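Local coordinates for SWD1-like protein (Myceliophthora thermophila, PDB 6E29), which probably acts, through its WD-repeat beta-propeller domain, as a scaffolding subunit of the COMPASS histone H3 methyltransferase complex, at residues 110-115 and 175-180; 186-191 and 200-205; 213-218 and 234-239; 240-245 and 259-264. One frame throughout, in Å; residues are numbered along the deposited sequence.

In the fold
The four contacts follow one another along the chain of a seven-bladed beta-propeller, in series, with no overlap in sequence. Interaction 1 joins the first strands of two successive blades, 111-117 and 176-181, with its centre about 8 Å from that of the chain. Interaction 2 lies in the second of these blades, about 13 Å away between centres; the two touch, since strands 176-181 and 187-192 are neighbours in one sheet. Interaction 3 sets the inter-blade connection 213-218 against the turn 234-239 of the following blade; interaction 4 pairs that blade's two outer strands, about 14 Å away between centres. The series thus samples both ways the propeller is built: blade against blade, and strand against strand within a blade.

Interaction 1. Residues 110-115 and 175-180; sequences PVYGAE and MTTAIV
Chi1 of -76° sets Tyr112 CG beside the backbone N and anti to the carbonyl carbon, and from there the ring lies against Thr177. Thr177 OG1 lies between backbone N and carbonyl carbon (chi1 46°), which leaves CG2 anti to the carbonyl carbon, facing the ring. The two side chains cross obliquely. Thr177 CG2 comes 3.7 Å from Tyr112 CE2 and nearly as close to CZ, and Thr177 CB stands over one face of the ring, displaced toward its rim. At the base of the side chain, Tyr112 CB lies 3.6 Å from Thr177 O, so packing extends from backbone to ring. An alanine in place of Tyr112 would keep that CB contact but would probably open a gap beside Thr177 CG2, leaving the methyl without the ring it packs on.

These are the first strands of adjacent propeller blades. The touching parts, 112-115 and 176-180, run 30° apart, yet the CA atoms of Tyr112 and Thr177 are 6.5 Å apart, too far for sheet pairing, and side chains rather than hydrogen bonds span the interface. Both chains are kinked near the meeting point: Tyr112 and Gly113 form a classic beta bulge facing Ala127, and Thr177 and Ala178 another facing Gly191. The polar end of Thr177 is engaged elsewhere, its OG1 hydrogen-bonded to Ile218 O in the next blade.

Farther along, Glu115 CG rests 3.6 Å from Ile179 O and 4.4 Å from Val180 CG1. Its OE2 has a long, weak ion pair with Arg32.

Interaction 2. Residues 186-191 and 200-205; sequences DHLLAG and IDARTR
Leu188 and Ile200 pair across a beta hairpin formed by strands 187-192 and 196-201, the second and third of a propeller blade. They are an antiparallel hydrogen-bonded pair: Leu188 N donates to Ile200 O and Ile200 N to Leu188 O, both at 2.8 Å. On the same face of the sheet Leu188 CB lies 4.2 Å from Ile200 CB, and Leu188 CD1 reaches Ala202 CB at a similar distance. Ala190 CB extends this apolar row to Ile200 CD1.

The other face carries His187 and Asp201, the neighbouring non-hydrogen-bonded pair. His187 CD2 packs 3.7 Å from Asp201 CA. The polar ends do not meet directly, since His187 NE2 and Asp201 OD2 are 4.3 Å apart. A water bridges them: it lies in the ring plane at the NE2 edge and donates to OD2 at 2.8 Å. Were the imidazole charged, the nearby carboxylate would probably offset part of that charge.

Asp201 follows Ile200 at the strand end much as Asp follows Trp in a canonical WD repeat. CG is anti to the backbone N (chi1 -171°), and OD1 accepts from both Arg203 N, nearly along its C-O axis, and Thr204 N, which approaches 51° out of the carboxylate plane. This is an Asx turn with an Asx motif, and it closes the chain just past the strand. Ala202 N returns to Asp186 O at 2.8 Å.

Strand 176-181 flanks the hairpin on one side, where Ile179 meets Leu188, and strand 207-212 on the other, where Ile208 touches His187 and Asp201.

Interaction 3. Residues 213-218 and 234-239; sequences IASGII and AQDRII
The carboxylate of Asp236 is met from above its plane by Ser215 N, which stands 52° out of that plane and 2.7 Å from OD2. The N-H points nearly straight at the oxygen (167°). Chi1 of 60° puts Asp236 CG between backbone N and carbonyl carbon, and OD2 reaches Ser215 N. OD2 has a second partner in Arg240, by a salt bridge, and it also lies 3.8 Å from Ala214 CB. With an alanine at Asp236, Ser215 N would probably be left without its acceptor and Arg240 without this opposing charge.

The Gln235 side chain lies beside that of Ile217, both pointing the same way, and its amide OE1 is 3.8 Å from Ile217 CD1.

In the propeller, 213-218 links the outer strand 207-212 of one blade to the innermost strand 218-223 of the next, whereas 234-239 turns between strands 229-234 and 239-243 of that next blade. Ile218 and Ala234 form an antiparallel non-hydrogen-bonded pair with CA atoms 4.2 Å apart. Beside it Gln235 N donates to Ile217 O at 3.0 Å, a bent bond. Ala234 CB presses against Ala214 CB at 3.5 Å, tighter than usual for carbons. Gly216 CA lies 4.4 Å from Gln235 CB, and the contact buries Gly216 N without any partner in the model.

Interaction 4. Residues 240-245 and 259-264; sequences RTFIVP and LPLEHK
Thr241 OG1 is gripped twice across the strands: it donates to Glu262 OE2 at 2.9 Å, using that oxygen's anti lone pair, and accepts from His263 N at 3.1 Å over a bent N-H (141°). The pattern belongs to a classic beta bulge, in which Glu262 and His263 both face Thr241, within the antiparallel pairing of strands 239-243 and 261-265, the two outer strands of a propeller blade. Glu262 N donates to Thr241 O, and Ile243 N to Pro260 O at 3.0 Å. Glu262 CG lies anti to the backbone N (chi1 -175°), and the chain then runs extended to the hydroxyl. Its other oxygen, OE1, forms a salt bridge to Arg301, whose backbone O accepts from His263 NE2.

On the opposite side of the pair from the Thr241 hydroxyl, the Phe242 ring takes Leu261 CD1 over one face in a CH-pi contact, 4.1 Å from the centroid and 23° off the normal. Leu259 O sits at the ring edge, 3.3 Å from Phe242 CD1. The Leu259 side chain crosses Phe242 at about a right angle, and its CD1 ends 3.7 Å from Pro245 CD and 3.4 Å from Ile243 O.

Interaction 1. Residues 110-115 and 175-180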
loop_
_atom_site.group_PDB
_atom_site.type_symbol
_atom_site.label_atom_id
_atom_site.label_comp_id
_atom_site.label_asym_id
_atom_site.label_seq_id
_atom_site.Cartn_x
_atom_site.Cartn_y
_atom_site.Cartn_z
ATOM N N PRO B 110 8.650 5.427 -12.308
ATOM C CA PRO B 110 7.562 5.766 -11.379
ATOM C C PRO B 110 7.537 4.828 -10.178
ATOM O O PRO B 110 7.828 3.631 -10.282
ATOM C CB PRO B 110 6.293 5.586 -12.229
ATOM C CG PRO B 110 6.780 5.781 -13.671
ATOM C CD PRO B 110 8.184 5.234 -13.698
ATOM N N VAL B 111 7.129 5.368 -9.035
ATOM C CA VAL B 111 7.086 4.604 -7.793
ATOM C C VAL B 111 5.651 4.130 -7.593
ATOM O O VAL B 111 4.733 4.952 -7.488
ATOM C CB VAL B 111 7.594 5.438 -6.600
ATOM C CG1 VAL B 111 7.734 4.579 -5.331
ATOM C CG2 VAL B 111 8.963 6.152 -6.927
ATOM N N TYR B 112 5.433 2.805 -7.618
ATOM C CA TYR B 112 4.116 2.279 -7.239
ATOM C C TYR B 112 3.771 2.666 -5.795
ATOM O O TYR B 112 2.629 2.984 -5.468
ATOM C CB TYR B 112 4.103 0.756 -7.346
ATOM C CG TYR B 112 4.022 0.123 -8.723
ATOM C CD1 TYR B 112 2.932 0.366 -9.575
ATOM C CD2 TYR B 112 4.986 -0.832 -9.113
ATOM C CE1 TYR B 112 2.831 -0.279 -10.798
ATOM C CE2 TYR B 112 4.901 -1.465 -10.335
ATOM C CZ TYR B 112 3.813 -1.201 -11.161
ATOM O OH TYR B 112 3.718 -1.814 -12.378
ATOM N N GLY B 113 4.744 2.578 -4.902
ATOM C CA GLY B 113 4.527 2.937 -3.525
ATOM C C GLY B 113 5.786 2.702 -2.726
ATOM O O GLY B 113 6.664 1.890 -3.081
ATOM N N ALA B 114 5.931 3.461 -1.658
ATOM C CA ALA B 114 7.083 3.317 -0.767
ATOM C C ALA B 114 6.602 3.291 0.682
ATOM O O ALA B 114 5.708 4.057 1.059
ATOM C CB ALA B 114 8.129 4.451 -0.967
ATOM N N GLU B 115 7.176 2.381 1.483
ATOM C CA GLU B 115 6.741 2.169 2.860
ATOM C C GLU B 115 7.910 2.363 3.799
ATOM O O GLU B 115 9.006 1.857 3.535
ATOM C CB GLU B 115 6.194 0.777 3.097
ATOM C CG GLU B 115 4.797 0.576 2.528
ATOM C CD GLU B 115 3.737 1.137 3.454
ATOM O OE1 GLU B 115 3.671 0.670 4.607
ATOM O OE2 GLU B 115 2.996 2.065 3.042
ATOM N N MET B 175 7.548 -9.163 -11.871
ATOM C CA MET B 175 7.993 -7.858 -11.388
ATOM C C MET B 175 7.187 -7.486 -10.155
ATOM O O MET B 175 6.006 -7.830 -10.050
ATOM C CB MET B 175 7.848 -6.801 -12.457
ATOM C CG MET B 175 8.618 -7.219 -13.704
ATOM S SD MET B 175 8.928 -5.934 -14.841
ATOM C CE MET B 175 7.238 -5.365 -15.128
ATOM N N THR B 176 7.833 -6.808 -9.210
ATOM C CA THR B 176 7.197 -6.544 -7.935
ATOM C C THR B 176 6.390 -5.244 -7.983
ATOM O O THR B 176 6.899 -4.191 -8.387
ATOM C CB THR B 176 8.268 -6.467 -6.851
ATOM O OG1 THR B 176 8.909 -7.746 -6.717
ATOM C CG2 THR B 176 7.698 -6.017 -5.526
ATOM N N THR B 177 5.140 -5.305 -7.515
ATOM C CA THR B 177 4.195 -4.218 -7.735
ATOM C C THR B 177 3.684 -3.640 -6.443
ATOM O O THR B 177 3.022 -2.593 -6.483
ATOM C CB THR B 177 2.997 -4.705 -8.551
ATOM O OG1 THR B 177 2.578 -5.959 -7.991
ATOM C CG2 THR B 177 3.387 -4.849 -10.025
ATOM N N ALA B 178 3.996 -4.252 -5.312
ATOM C CA ALA B 178 3.477 -3.791 -4.034
ATOM C C ALA B 178 4.387 -4.389 -2.993
ATOM O O ALA B 178 4.836 -5.519 -3.159
ATOM C CB ALA B 178 2.015 -4.240 -3.762
ATOM N N ILE B 179 4.659 -3.653 -1.927
ATOM C CA ILE B 179 5.525 -4.222 -0.901
ATOM C C ILE B 179 5.219 -3.563 0.431
ATOM O O ILE B 179 4.965 -2.359 0.481
ATOM C CB ILE B 179 7.004 -4.030 -1.297
ATOM C CG1 ILE B 179 7.904 -4.865 -0.376
ATOM C CG2 ILE B 179 7.363 -2.495 -1.359
ATOM C CD1 ILE B 179 9.359 -4.905 -0.840
ATOM N N VAL B 180 5.239 -4.352 1.509
ATOM C CA VAL B 180 5.016 -3.814 2.857
ATOM C C VAL B 180 5.975 -4.508 3.812
ATOM O O VAL B 180 6.417 -5.630 3.565
ATOM C CB VAL B 180 3.562 -4.010 3.373
ATOM C CG1 VAL B 180 2.589 -3.230 2.542
ATOM C CG2 VAL B 180 3.149 -5.482 3.382
#

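Interaction 2. Residues 186-191 and 200-205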
loop_
_atom_site.group_PDB
_atom_site.type_symbol
_atom_site.label_atom_id
_atom_site.label_comp_id
_atom_site.label_asym_id
_atom_site.label_seq_id
_atom_site.Cartn_x
_atom_site.Cartn_y
_atom_site.Cartn_z
ATOM N N ASP B 186 11.449 -7.199 10.234
ATOM C CA ASP B 186 12.463 -8.166 9.804
ATOM C C ASP B 186 12.206 -8.767 8.418
ATOM O O ASP B 186 13.135 -9.339 7.824
ATOM C CB ASP B 186 12.594 -9.317 10.817
ATOM C CG ASP B 186 13.019 -8.848 12.204
ATOM O OD1 ASP B 186 12.322 -9.218 13.175
ATOM O OD2 ASP B 186 14.021 -8.095 12.332
ATOM N N HIS B 187 10.979 -8.682 7.905
ATOM C CA HIS B 187 10.639 -9.237 6.602
ATOM C C HIS B 187 9.850 -8.233 5.789
ATOM O O HIS B 187 9.222 -7.307 6.317
ATOM C CB HIS B 187 9.823 -10.519 6.730
ATOM C CG HIS B 187 10.577 -11.625 7.393
ATOM N ND1 HIS B 187 10.665 -11.751 8.768
ATOM C CD2 HIS B 187 11.348 -12.605 6.871
ATOM C CE1 HIS B 187 11.435 -12.784 9.060
ATOM N NE2 HIS B 187 11.864 -13.318 7.927
ATOM N N LEU B 188 9.869 -8.455 4.491
ATOM C CA LEU B 188 9.023 -7.717 3.588
ATOM C C LEU B 188 8.085 -8.691 2.918
ATOM O O LEU B 188 8.479 -9.805 2.582
ATOM C CB LEU B 188 9.829 -6.975 2.547
ATOM C CG LEU B 188 10.674 -5.856 3.179
ATOM C CD1 LEU B 188 11.984 -5.834 2.442
ATOM C CD2 LEU B 188 9.944 -4.496 3.114
ATOM N N LEU B 189 6.864 -8.252 2.705
ATOM C CA LEU B 189 5.873 -9.020 1.959
ATOM C C LEU B 189 5.667 -8.281 0.658
ATOM O O LEU B 189 5.337 -7.089 0.658
ATOM C CB LEU B 189 4.559 -9.153 2.742
ATOM C CG LEU B 189 4.667 -9.599 4.197
ATOM C CD1 LEU B 189 3.303 -9.615 4.796
ATOM C CD2 LEU B 189 5.305 -10.946 4.309
ATOM N N ALA B 190 5.853 -8.964 -0.460
ATOM C CA ALA B 190 5.767 -8.273 -1.734
ATOM C C ALA B 190 4.853 -9.032 -2.686
ATOM O O ALA B 190 4.752 -10.268 -2.637
ATOM C CB ALA B 190 7.153 -8.110 -2.367
ATOM N N GLY B 191 4.167 -8.269 -3.512
ATOM C CA GLY B 191 3.312 -8.831 -4.545
ATOM C C GLY B 191 3.876 -8.575 -5.924
ATOM O O GLY B 191 4.581 -7.585 -6.160
ATOM N N ILE B 200 10.319 -11.842 2.000
ATOM C CA ILE B 200 11.731 -11.488 1.848
ATOM C C ILE B 200 12.303 -11.226 3.228
ATOM O O ILE B 200 11.742 -10.429 3.986
ATOM C CB ILE B 200 11.893 -10.238 0.952
ATOM C CG1 ILE B 200 11.232 -10.478 -0.397
ATOM C CG2 ILE B 200 13.415 -9.825 0.722
ATOM C CD1 ILE B 200 11.220 -9.231 -1.299
ATOM N N ASP B 201 13.421 -11.894 3.553
ATOM C CA ASP B 201 14.208 -11.550 4.737
ATOM C C ASP B 201 14.849 -10.180 4.523
ATOM O O ASP B 201 15.611 -9.985 3.573
ATOM C CB ASP B 201 15.269 -12.635 4.943
ATOM C CG ASP B 201 16.010 -12.515 6.257
ATOM O OD1 ASP B 201 16.580 -11.439 6.514
ATOM O OD2 ASP B 201 16.054 -13.518 7.013
ATOM N N ALA B 202 14.517 -9.207 5.373
ATOM C CA ALA B 202 14.995 -7.861 5.097
ATOM C C ALA B 202 16.481 -7.712 5.381
ATOM O O ALA B 202 17.096 -6.747 4.917
ATOM C CB ALA B 202 14.188 -6.821 5.892
ATOM N N ARG B 203 17.080 -8.626 6.135
ATOM C CA ARG B 203 18.512 -8.489 6.359
ATOM C C ARG B 203 19.333 -9.220 5.299
ATOM O O ARG B 203 20.334 -8.679 4.826
ATOM C CB ARG B 203 18.887 -8.965 7.762
ATOM C CG ARG B 203 20.395 -9.155 7.935
ATOM C CD ARG B 203 20.728 -10.344 8.828
ATOM N NE ARG B 203 21.052 -11.556 8.073
ATOM C CZ ARG B 203 21.192 -12.767 8.616
ATOM N NH1 ARG B 203 21.055 -12.922 9.928
ATOM N NH2 ARG B 203 21.481 -13.824 7.851
ATOM N N THR B 204 18.912 -10.418 4.877
ATOM C CA THR B 204 19.591 -11.094 3.780
ATOM C C THR B 204 19.155 -10.596 2.408
ATOM O O THR B 204 19.901 -10.759 1.434
ATOM C CB THR B 204 19.348 -12.600 3.870
ATOM O OG1 THR B 204 18.020 -12.899 3.448
ATOM C CG2 THR B 204 19.594 -13.132 5.306
ATOM N N ARG B 205 17.965 -10.006 2.311
ATOM C CA ARG B 205 17.378 -9.591 1.037
ATOM C C ARG B 205 17.146 -10.774 0.131
ATOM O O ARG B 205 17.086 -10.622 -1.080
ATOM C CB ARG B 205 18.217 -8.533 0.328
ATOM C CG ARG B 205 18.366 -7.275 1.204
ATOM C CD ARG B 205 19.091 -6.149 0.514
ATOM N NE ARG B 205 20.389 -6.584 -0.015
ATOM C CZ ARG B 205 21.519 -6.579 0.690
ATOM N NH1 ARG B 205 21.509 -6.141 1.947
ATOM N NH2 ARG B 205 22.668 -6.983 0.135
HETATM O O HOH W 1 13.990 -15.213 7.706
#

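Interaction 3. Residues 213-218 and 234-239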
loop_
_atom_site.group_PDB
_atom_site.type_symbol
_atom_site.label_atom_id
_atom_site.label_comp_id
_atom_site.label_asym_id
_atom_site.label_seq_id
_atom_site.Cartn_x
_atom_site.Cartn_y
_atom_site.Cartn_z
ATOM N N ILE B 213 -0.944 -16.581 -5.078
ATOM C CA ILE B 213 -2.214 -16.392 -4.389
ATOM C C ILE B 213 -3.274 -15.705 -5.240
ATOM O O ILE B 213 -4.412 -15.562 -4.770
ATOM C CB ILE B 213 -2.043 -15.583 -3.088
ATOM C CG1 ILE B 213 -1.414 -14.223 -3.426
ATOM C CG2 ILE B 213 -1.236 -16.418 -2.067
ATOM C CD1 ILE B 213 -1.520 -13.167 -2.234
ATOM N N ALA B 214 -2.952 -15.254 -6.446
ATOM C CA ALA B 214 -3.952 -14.580 -7.260
ATOM C C ALA B 214 -3.706 -14.928 -8.718
ATOM O O ALA B 214 -2.634 -15.434 -9.103
ATOM C CB ALA B 214 -3.920 -13.054 -7.014
ATOM N N SER B 215 -4.700 -14.653 -9.553
ATOM C CA SER B 215 -4.562 -14.883 -10.985
ATOM C C SER B 215 -4.467 -13.595 -11.798
ATOM O O SER B 215 -4.791 -13.599 -12.986
ATOM C CB SER B 215 -5.717 -15.732 -11.502
ATOM O OG SER B 215 -5.529 -17.061 -11.073
ATOM N N GLY B 216 -4.067 -12.485 -11.182
ATOM C CA GLY B 216 -3.571 -11.367 -11.976
ATOM C C GLY B 216 -2.474 -10.600 -11.255
ATOM O O GLY B 216 -1.845 -11.121 -10.332
ATOM N N ILE B 217 -2.252 -9.351 -11.652
ATOM C CA ILE B 217 -1.307 -8.469 -10.970
ATOM C C ILE B 217 -1.787 -8.126 -9.560
ATOM O O ILE B 217 -2.945 -7.718 -9.331
ATOM C CB ILE B 217 -1.095 -7.225 -11.839
ATOM C CG1 ILE B 217 -0.485 -7.701 -13.172
ATOM C CG2 ILE B 217 -0.322 -6.156 -11.078
ATOM C CD1 ILE B 217 -0.418 -6.646 -14.258
ATOM N N ILE B 218 -0.897 -8.263 -8.573
ATOM C CA ILE B 218 -1.215 -7.822 -7.216
ATOM C C ILE B 218 -1.003 -6.309 -7.112
ATOM O O ILE B 218 0.068 -5.793 -7.456
ATOM C CB ILE B 218 -0.387 -8.593 -6.182
ATOM C CG1 ILE B 218 -0.803 -10.092 -6.199
ATOM C CG2 ILE B 218 -0.601 -8.032 -4.781
ATOM C CD1 ILE B 218 0.060 -11.006 -5.276
ATOM N N ALA B 234 -6.009 -7.823 -6.076
ATOM C CA ALA B 234 -5.367 -8.287 -7.299
ATOM C C ALA B 234 -6.356 -8.195 -8.446
ATOM O O ALA B 234 -7.567 -8.099 -8.250
ATOM C CB ALA B 234 -4.841 -9.728 -7.133
ATOM N N GLN B 235 -5.839 -8.270 -9.654
ATOM C CA GLN B 235 -6.647 -7.952 -10.811
ATOM C C GLN B 235 -7.550 -9.098 -11.252
ATOM O O GLN B 235 -8.025 -9.079 -12.380
ATOM C CB GLN B 235 -5.739 -7.549 -11.969
ATOM C CG GLN B 235 -5.161 -6.132 -11.813
ATOM C CD GLN B 235 -4.513 -5.668 -13.130
ATOM O OE1 GLN B 235 -4.157 -6.495 -13.985
ATOM N NE2 GLN B 235 -4.386 -4.353 -13.309
ATOM N N ASP B 236 -7.777 -10.104 -10.417
ATOM C CA ASP B 236 -8.686 -11.173 -10.790
ATOM C C ASP B 236 -10.050 -11.009 -10.128
ATOM O O ASP B 236 -10.792 -11.975 -10.029
ATOM C CB ASP B 236 -8.068 -12.568 -10.522
ATOM C CG ASP B 236 -7.712 -12.825 -9.038
ATOM O OD1 ASP B 236 -7.937 -11.924 -8.204
ATOM O OD2 ASP B 236 -7.210 -13.943 -8.731
ATOM N N ARG B 237 -10.409 -9.785 -9.702
ATOM C CA ARG B 237 -11.741 -9.441 -9.218
ATOM C C ARG B 237 -12.012 -10.002 -7.834
ATOM O O ARG B 237 -13.160 -10.030 -7.386
ATOM C CB ARG B 237 -12.857 -9.904 -10.191
ATOM C CG ARG B 237 -12.778 -9.244 -11.569
ATOM C CD ARG B 237 -13.642 -9.863 -12.645
ATOM N NE ARG B 237 -13.541 -9.009 -13.829
ATOM C CZ ARG B 237 -12.487 -8.977 -14.655
ATOM N NH1 ARG B 237 -11.419 -9.756 -14.445
ATOM N NH2 ARG B 237 -12.488 -8.153 -15.695
ATOM N N ILE B 238 -10.990 -10.504 -7.152
ATOM C CA ILE B 238 -11.182 -11.142 -5.866
ATOM C C ILE B 238 -10.289 -10.462 -4.851
ATOM O O ILE B 238 -9.093 -10.305 -5.093
ATOM C CB ILE B 238 -10.872 -12.642 -5.932
ATOM C CG1 ILE B 238 -11.838 -13.282 -6.929
ATOM C CG2 ILE B 238 -11.030 -13.258 -4.558
ATOM C CD1 ILE B 238 -11.476 -14.745 -7.256
ATOM N N ILE B 239 -10.873 -10.058 -3.723
ATOM C CA ILE B 239 -10.131 -9.536 -2.583
ATOM C C ILE B 239 -9.911 -10.691 -1.616
ATOM O O ILE B 239 -10.786 -11.560 -1.459
ATOM C CB ILE B 239 -10.882 -8.369 -1.919
ATOM C CG1 ILE B 239 -11.125 -7.256 -2.928
ATOM C CG2 ILE B 239 -10.030 -7.808 -0.733
ATOM C CD1 ILE B 239 -12.232 -6.193 -2.459
#

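Interaction 4. Residues 240-245 and 259-264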
loop_
_atom_site.group_PDB
_atom_site.type_symbol
_atom_site.label_atom_id
_atom_site.label_comp_id
_atom_site.label_asym_id
_atom_site.label_seq_id
_atom_site.Cartn_x
_atom_site.Cartn_y
_atom_site.Cartn_z
ATOM N N ARG B 240 -8.720 -10.745 -1.011
ATOM C CA ARG B 240 -8.371 -11.883 -0.164
ATOM C C ARG B 240 -7.715 -11.401 1.105
ATOM O O ARG B 240 -6.927 -10.449 1.062
ATOM C CB ARG B 240 -7.369 -12.811 -0.848
ATOM C CG ARG B 240 -8.010 -13.451 -2.128
ATOM C CD ARG B 240 -6.929 -14.212 -2.895
ATOM N NE ARG B 240 -7.418 -14.903 -4.095
ATOM C CZ ARG B 240 -7.475 -14.374 -5.310
ATOM N NH1 ARG B 240 -7.089 -13.109 -5.539
ATOM N NH2 ARG B 240 -7.930 -15.124 -6.320
ATOM N N THR B 241 -8.018 -12.079 2.206
ATOM C CA THR B 241 -7.286 -11.917 3.451
ATOM C C THR B 241 -6.569 -13.219 3.765
ATOM O O THR B 241 -7.063 -14.311 3.459
ATOM C CB THR B 241 -8.194 -11.529 4.598
ATOM O OG1 THR B 241 -9.300 -12.452 4.684
ATOM C CG2 THR B 241 -8.714 -10.075 4.358
ATOM N N PHE B 242 -5.400 -13.094 4.362
ATOM C CA PHE B 242 -4.602 -14.252 4.738
ATOM C C PHE B 242 -4.110 -14.104 6.159
ATOM O O PHE B 242 -3.893 -12.988 6.644
ATOM C CB PHE B 242 -3.370 -14.440 3.871
ATOM C CG PHE B 242 -3.658 -14.633 2.441
ATOM C CD1 PHE B 242 -3.609 -15.903 1.863
ATOM C CD2 PHE B 242 -3.939 -13.520 1.651
ATOM C CE1 PHE B 242 -3.905 -16.049 0.509
ATOM C CE2 PHE B 242 -4.228 -13.656 0.341
ATOM C CZ PHE B 242 -4.194 -14.944 -0.249
ATOM N N ILE B 243 -3.862 -15.265 6.783
ATOM C CA ILE B 243 -3.305 -15.357 8.136
ATOM C C ILE B 243 -1.788 -15.360 8.022
ATOM O O ILE B 243 -1.227 -16.263 7.413
ATOM C CB ILE B 243 -3.790 -16.631 8.841
ATOM C CG1 ILE B 243 -5.319 -16.729 8.751
ATOM C CG2 ILE B 243 -3.329 -16.633 10.277
ATOM C CD1 ILE B 243 -6.028 -15.480 9.266
ATOM N N VAL B 244 -1.127 -14.370 8.598
ATOM C CA VAL B 244 0.316 -14.211 8.335
ATOM C C VAL B 244 1.075 -15.170 9.198
ATOM O O VAL B 244 0.722 -15.358 10.379
ATOM C CB VAL B 244 0.733 -12.751 8.585
ATOM C CG1 VAL B 244 2.238 -12.624 8.680
ATOM C CG2 VAL B 244 0.195 -11.800 7.492
ATOM N N PRO B 245 2.107 -15.863 8.686
ATOM C CA PRO B 245 2.816 -16.850 9.497
ATOM C C PRO B 245 3.667 -16.201 10.577
ATOM O O PRO B 245 3.952 -14.996 10.603
ATOM C CB PRO B 245 3.688 -17.609 8.496
ATOM C CG PRO B 245 3.938 -16.614 7.423
ATOM C CD PRO B 245 2.625 -15.833 7.302
ATOM N N LEU B 259 0.739 -19.715 4.300
ATOM C CA LEU B 259 0.041 -18.436 4.217
ATOM C C LEU B 259 -1.430 -18.737 3.939
ATOM O O LEU B 259 -1.915 -18.585 2.814
ATOM C CB LEU B 259 0.683 -17.557 3.150
ATOM C CG LEU B 259 0.166 -16.128 3.118
ATOM C CD1 LEU B 259 0.335 -15.431 4.477
ATOM C CD2 LEU B 259 0.854 -15.363 1.972
ATOM N N PRO B 260 -2.161 -19.203 4.940
ATOM C CA PRO B 260 -3.496 -19.739 4.664
ATOM C C PRO B 260 -4.504 -18.644 4.342
ATOM O O PRO B 260 -4.500 -17.544 4.911
ATOM C CB PRO B 260 -3.841 -20.514 5.945
ATOM C CG PRO B 260 -2.991 -19.874 7.002
ATOM C CD PRO B 260 -1.735 -19.404 6.341
ATOM N N LEU B 261 -5.327 -18.925 3.344
ATOM C CA LEU B 261 -6.387 -17.988 2.974
ATOM C C LEU B 261 -7.449 -17.931 4.068
ATOM O O LEU B 261 -7.934 -18.962 4.543
ATOM C CB LEU B 261 -7.012 -18.433 1.656
ATOM C CG LEU B 261 -8.216 -17.673 1.154
ATOM C CD1 LEU B 261 -7.725 -16.336 0.715
ATOM C CD2 LEU B 261 -8.825 -18.477 -0.010
ATOM N N GLU B 262 -7.848 -16.726 4.435
ATOM C CA GLU B 262 -8.926 -16.543 5.397
ATOM C C GLU B 262 -10.272 -16.364 4.691
ATOM O O GLU B 262 -11.137 -17.234 4.775
ATOM C CB GLU B 262 -8.632 -15.347 6.299
ATOM C CG GLU B 262 -9.715 -15.225 7.399
ATOM C CD GLU B 262 -9.606 -13.941 8.204
ATOM O OE1 GLU B 262 -9.556 -14.005 9.471
ATOM O OE2 GLU B 262 -9.574 -12.888 7.535
ATOM N N HIS B 263 -10.467 -15.249 3.993
ATOM C CA HIS B 263 -11.692 -14.985 3.248
ATOM C C HIS B 263 -11.377 -14.519 1.833
ATOM O O HIS B 263 -10.359 -13.868 1.586
ATOM C CB HIS B 263 -12.559 -13.893 3.911
ATOM C CG HIS B 263 -13.154 -14.299 5.217
ATOM N ND1 HIS B 263 -13.953 -15.404 5.363
ATOM C CD2 HIS B 263 -13.014 -13.769 6.453
ATOM C CE1 HIS B 263 -14.310 -15.525 6.628
ATOM N NE2 HIS B 263 -13.755 -14.543 7.310
ATOM N N LYS B 264 -12.304 -14.811 0.920
ATOM C CA LYS B 264 -12.378 -14.205 -0.411
ATOM C C LYS B 264 -13.573 -13.267 -0.418
ATOM O O LYS B 264 -14.663 -13.656 0.028
ATOM C CB LYS B 264 -12.594 -15.249 -1.509
ATOM C CG LYS B 264 -11.365 -16.011 -1.962
ATOM C CD LYS B 264 -11.716 -17.055 -2.979
ATOM C CE LYS B 264 -12.688 -18.057 -2.407
ATOM N NZ LYS B 264 -13.050 -19.046 -3.480
#